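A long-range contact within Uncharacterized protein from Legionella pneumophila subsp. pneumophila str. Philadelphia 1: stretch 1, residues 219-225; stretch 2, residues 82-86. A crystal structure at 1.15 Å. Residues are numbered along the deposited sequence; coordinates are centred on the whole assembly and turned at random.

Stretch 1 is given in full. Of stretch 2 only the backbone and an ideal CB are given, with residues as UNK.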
ATOM      1  N   THR A 219     -10.730  14.836  -3.365  1.00  6.52           N
ATOM      2  CA  THR A 219     -11.035  14.970  -4.775  1.00  6.50           C
ATOM      3  C   THR A 219      -9.981  14.262  -5.627  1.00  6.13           C
ATOM      4  O   THR A 219     -10.305  13.592  -6.610  1.00  6.84           O
ATOM      5  CB  THR A 219     -11.139  16.439  -5.176  1.00  6.67           C
ATOM      6  OG1 THR A 219     -12.107  17.044  -4.316  1.00  7.61           O
ATOM      7  CG2 THR A 219     -11.584  16.584  -6.637  1.00  7.74           C
ATOM      8  N   ALA A 220      -8.707  14.444  -5.277  1.00  6.54           N
ATOM      9  CA  ALA A 220      -7.622  13.777  -6.002  1.00  6.84           C
ATOM     10  C   ALA A 220      -7.767  12.263  -5.940  1.00  6.43           C
ATOM     11  O   ALA A 220      -7.582  11.577  -6.944  1.00  6.76           O
ATOM     12  CB  ALA A 220      -6.265  14.234  -5.491  1.00  8.24           C
ATOM     13  N   TYR A 221      -8.052  11.704  -4.762  1.00  6.50           N
ATOM     14  CA  TYR A 221      -8.226  10.270  -4.651  1.00  6.83           C
ATOM     15  C   TYR A 221      -9.356   9.785  -5.575  1.00  6.15           C
ATOM     16  O   TYR A 221      -9.252   8.748  -6.231  1.00  6.84           O
ATOM     17  CB  TYR A 221      -8.567   9.865  -3.222  1.00  6.82           C
ATOM     18  CG  TYR A 221      -7.544  10.110  -2.141  1.00  6.92           C
ATOM     19  CD1 TYR A 221      -6.191   9.957  -2.370  1.00  7.71           C
ATOM     20  CD2 TYR A 221      -7.948  10.418  -0.867  1.00  7.73           C
ATOM     21  CE1 TYR A 221      -5.262  10.096  -1.336  1.00  8.53           C
ATOM     22  CE2 TYR A 221      -7.040  10.567   0.173  1.00  7.93           C
ATOM     23  CZ  TYR A 221      -5.681  10.419  -0.083  1.00  7.92           C
ATOM     24  OH  TYR A 221      -4.772  10.548   0.938  1.00  8.96           O
ATOM     25  N   LEU A 222     -10.490  10.475  -5.543  1.00  5.96           N
ATOM     26  CA  LEU A 222     -11.651  10.036  -6.319  1.00  6.66           C
ATOM     27  C   LEU A 222     -11.416  10.191  -7.805  1.00  6.54           C
ATOM     28  O   LEU A 222     -11.838   9.341  -8.592  1.00  6.95           O
ATOM     29  CB  LEU A 222     -12.919  10.785  -5.883  1.00  7.70           C
ATOM     30  CG  LEU A 222     -13.390  10.408  -4.476  1.00  7.77           C
ATOM     31  CD1 LEU A 222     -14.468  11.385  -4.021  1.00 13.21           C
ATOM     32  CD2 LEU A 222     -13.889   8.978  -4.382  1.00 16.29           C
ATOM     33  N   ALA A 223     -10.770  11.282  -8.193  1.00  6.02           N
ATOM     34  CA  ALA A 223     -10.415  11.475  -9.603  1.00  7.07           C
ATOM     35  C   ALA A 223      -9.526  10.304 -10.089  1.00  6.31           C
ATOM     36  O   ALA A 223      -9.787   9.688 -11.127  1.00  6.98           O
ATOM     37  CB  ALA A 223      -9.691  12.801  -9.761  1.00  7.93           C
ATOM     38  N   TYR A 224      -8.515   9.982  -9.294  1.00  6.19           N
ATOM     39  CA  TYR A 224      -7.604   8.887  -9.647  1.00  6.31           C
ATOM     40  C   TYR A 224      -8.359   7.567  -9.744  1.00  6.25           C
ATOM     41  O   TYR A 224      -8.199   6.775 -10.677  1.00  6.78           O
ATOM     42  CB  TYR A 224      -6.503   8.823  -8.586  1.00  7.15           C
ATOM     43  CG  TYR A 224      -5.195   8.108  -8.860  1.00  7.13           C
ATOM     44  CD1 TYR A 224      -4.825   7.650 -10.114  1.00  9.26           C
ATOM     45  CD2 TYR A 224      -4.275   7.982  -7.842  1.00  8.67           C
ATOM     46  CE1 TYR A 224      -3.562   7.130 -10.337  1.00 10.46           C
ATOM     47  CE2 TYR A 224      -2.991   7.460  -8.069  1.00  8.69           C
ATOM     48  CZ  TYR A 224      -2.646   7.027  -9.307  1.00  8.48           C
ATOM     49  OH  TYR A 224      -1.383   6.544  -9.545  1.00 10.12           O
ATOM     50  N   PHE A 225      -9.210   7.306  -8.751  1.00  6.08           N
ATOM     51  CA  PHE A 225      -9.889   6.046  -8.680  1.00  6.72           C
ATOM     52  C   PHE A 225     -10.812   5.809  -9.874  1.00  6.24           C
ATOM     53  O   PHE A 225     -10.747   4.783 -10.531  1.00  6.34           O
ATOM     54  CB  PHE A 225     -10.690   5.919  -7.360  1.00  6.74           C
ATOM     55  CG  PHE A 225     -11.391   4.595  -7.235  1.00  7.07           C
ATOM     56  CD1 PHE A 225     -10.673   3.457  -6.905  1.00  8.13           C
ATOM     57  CD2 PHE A 225     -12.734   4.459  -7.526  1.00  7.78           C
ATOM     58  CE1 PHE A 225     -11.255   2.223  -6.858  1.00  9.16           C
ATOM     59  CE2 PHE A 225     -13.325   3.205  -7.471  1.00  9.06           C
ATOM     60  CZ  PHE A 225     -12.582   2.095  -7.134  1.00  9.21           C
ATOM     61  N   UNK A  82       1.667   3.911  -0.014  1.00  6.53           N
ATOM     62  CA  UNK A  82       0.413   4.621  -0.173  1.00  7.23           C
ATOM     63  C   UNK A  82       0.236   5.258  -1.542  1.00  7.28           C
ATOM     64  O   UNK A  82       0.965   4.974  -2.483  1.00  7.41           O
ATOM     65  CB  UNK A  82       0.300   5.700   0.906  1.00  7.23           C
ATOM     66  N   UNK A  83      -0.758   6.103  -1.675  1.00  6.81           N
ATOM     67  CA  UNK A  83      -1.115   6.653  -2.996  1.00  6.48           C
ATOM     68  C   UNK A  83       0.038   7.463  -3.551  1.00  6.74           C
ATOM     69  O   UNK A  83       0.538   8.378  -2.887  1.00  7.19           O
ATOM     70  CB  UNK A  83      -2.372   7.520  -2.909  1.00  6.48           C
ATOM     71  N   UNK A  84       0.424   7.134  -4.778  1.00  6.65           N
ATOM     72  CA  UNK A  84       1.397   7.904  -5.514  1.00  6.81           C
ATOM     73  C   UNK A  84       0.804   8.244  -6.866  1.00  7.21           C
ATOM     74  O   UNK A  84       0.336   7.365  -7.588  1.00  8.22           O
ATOM     75  CB  UNK A  84       2.717   7.145  -5.658  1.00  6.81           C
ATOM     76  N   UNK A  85       0.827   9.529  -7.178  1.00  8.01           N
ATOM     77  CA  UNK A  85       0.333  10.059  -8.437  1.00  8.91           C
ATOM     78  C   UNK A  85       1.447  10.249  -9.478  1.00  9.70           C
ATOM     79  O   UNK A  85       1.144  10.512 -10.652  1.00 13.36           O
ATOM     80  CB  UNK A  85      -0.377  11.391  -8.187  1.00  8.91           C
ATOM     81  N   UNK A  86       2.697  10.213  -9.026  1.00  9.35           N
ATOM     82  CA  UNK A  86       3.885  10.403  -9.842  1.00  8.01           C
ATOM     83  C   UNK A  86       4.558   9.071 -10.095  1.00  7.95           C
ATOM     84  O   UNK A  86       4.858   8.297  -9.155  1.00  8.51           O
ATOM     85  CB  UNK A  86       4.857  11.376  -9.172  1.00  8.01           C
TER

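Stretch 1 is helical throughout, as its i to i+4 hydrogen bonds attest, for example Tyr224 N to Ala220 O at 3.0 Å. Toward stretch 2 it offers the methyl of Ala220 and the rings of Tyr221 and Tyr224, a mostly apolar surface with a hydroxyl at the end of each ring.

At position 82 the ideal CB has nothing of stretch 1 within 5.5 Å, so the contact sets no demand on a side chain. Phi/psi of -82/-168 is open to most residues and does not call for glycine. The deposited residue is Gly82, which makes no contact here.

At position 83 CA-to-CB points toward the helix, and the ideal CB lies 4.2 Å from Tyr221 CE1 and 5.2 Å from Tyr224 CE2. A side chain here enters the space between two rings, with little depth before it meets them; threonine, valine, serine or alanine would all suit, and phi/psi of -63/128 is comfortable for a beta-branched residue. It is Thr83, with chi1 in m. Its CG2 lies 3.9 Å from Tyr224 CE2, near the plane of that ring at its edge, and also 4.3 Å from Tyr221 CE1, while OG1 is 3.8 Å from Tyr221 CE1 and is hydrogen-bonded elsewhere in the structure.

At position 84 CA-to-CB points away, and no atom of stretch 1 comes within 5.5 Å of the ideal CB. Many side chains would fit, polar and charged ones included, because the contact is made by the backbone: Tyr224 OH donates a hydrogen bond to the carbonyl O of 84, at 2.7 Å, near the plane of the ring. The residue is Arg84, whose side chain comes nearest at CB, 5.7 Å from Tyr224 OH.

At position 85 CA-to-CB runs sideways, with the ideal CB 4.7 Å from Tyr224 CE2. A long apolar group could turn from there along Tyr224 to the methyl of Ala220; leucine, methionine or an aromatic would serve. Phe85, with chi1 at -62°, takes this course. Its CE1 is 3.4 Å from Tyr224 CD2, and its CZ reaches 3.7 Å from Ala220 CB and 4.4 Å from Tyr221 CD1. The Phe85 and Tyr224 planes meet at 29° with centroids 5.0 Å apart, but the rings are slid apart and barely overlap.

At position 86 CA-to-CB points away into space that stretch 1 leaves empty, so the contact selects nothing. The side chain of Glu86 comes nearest at CB, 7.9 Å from Tyr224 OH.

Stretch 2, residues 82-86: GTRFE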
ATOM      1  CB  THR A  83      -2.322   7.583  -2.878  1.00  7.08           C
ATOM      2  OG1 THR A  83      -3.434   6.871  -2.363  1.00  8.23           O
ATOM      3  CG2 THR A  83      -2.681   8.217  -4.220  1.00  7.91           C
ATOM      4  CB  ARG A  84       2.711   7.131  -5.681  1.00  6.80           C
ATOM      5  CG  ARG A  84       3.317   6.701  -4.356  1.00  7.34           C
ATOM      6  CD  ARG A  84       3.833   7.834  -3.501  1.00  8.30           C
ATOM      7  NE  ARG A  84       4.172   7.378  -2.135  1.00 10.68           N
ATOM      8  CZ  ARG A  84       5.232   6.655  -1.789  1.00 10.81           C
ATOM      9  NH1 ARG A  84       6.145   6.264  -2.663  1.00 12.22           N
ATOM     10  NH2 ARG A  84       5.374   6.290  -0.514  1.00 13.60           N
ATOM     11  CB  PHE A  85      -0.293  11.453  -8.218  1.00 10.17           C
ATOM     12  CG  PHE A  85      -1.480  11.471  -7.295  1.00  9.63           C
ATOM     13  CD1 PHE A  85      -2.732  11.169  -7.748  1.00 11.98           C
ATOM     14  CD2 PHE A  85      -1.326  11.829  -5.976  1.00 10.67           C
ATOM     15  CE1 PHE A  85      -3.814  11.204  -6.863  1.00 12.20           C
ATOM     16  CE2 PHE A  85      -2.413  11.887  -5.103  1.00 11.73           C
ATOM     17  CZ  PHE A  85      -3.637  11.568  -5.544  1.00 11.31           C
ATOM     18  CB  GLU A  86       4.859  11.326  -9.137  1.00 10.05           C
ATOM     19  CG  GLU A  86       4.280  12.687  -8.768  1.00 14.59           C
ATOM     20  CD  GLU A  86       5.185  13.490  -7.858  1.00 15.61           C
ATOM     21  OE1 GLU A  86       6.412  13.505  -8.090  1.00 17.44           O
ATOM     22  OE2 GLU A  86       4.659  14.124  -6.910  1.00 15.77           O
TER
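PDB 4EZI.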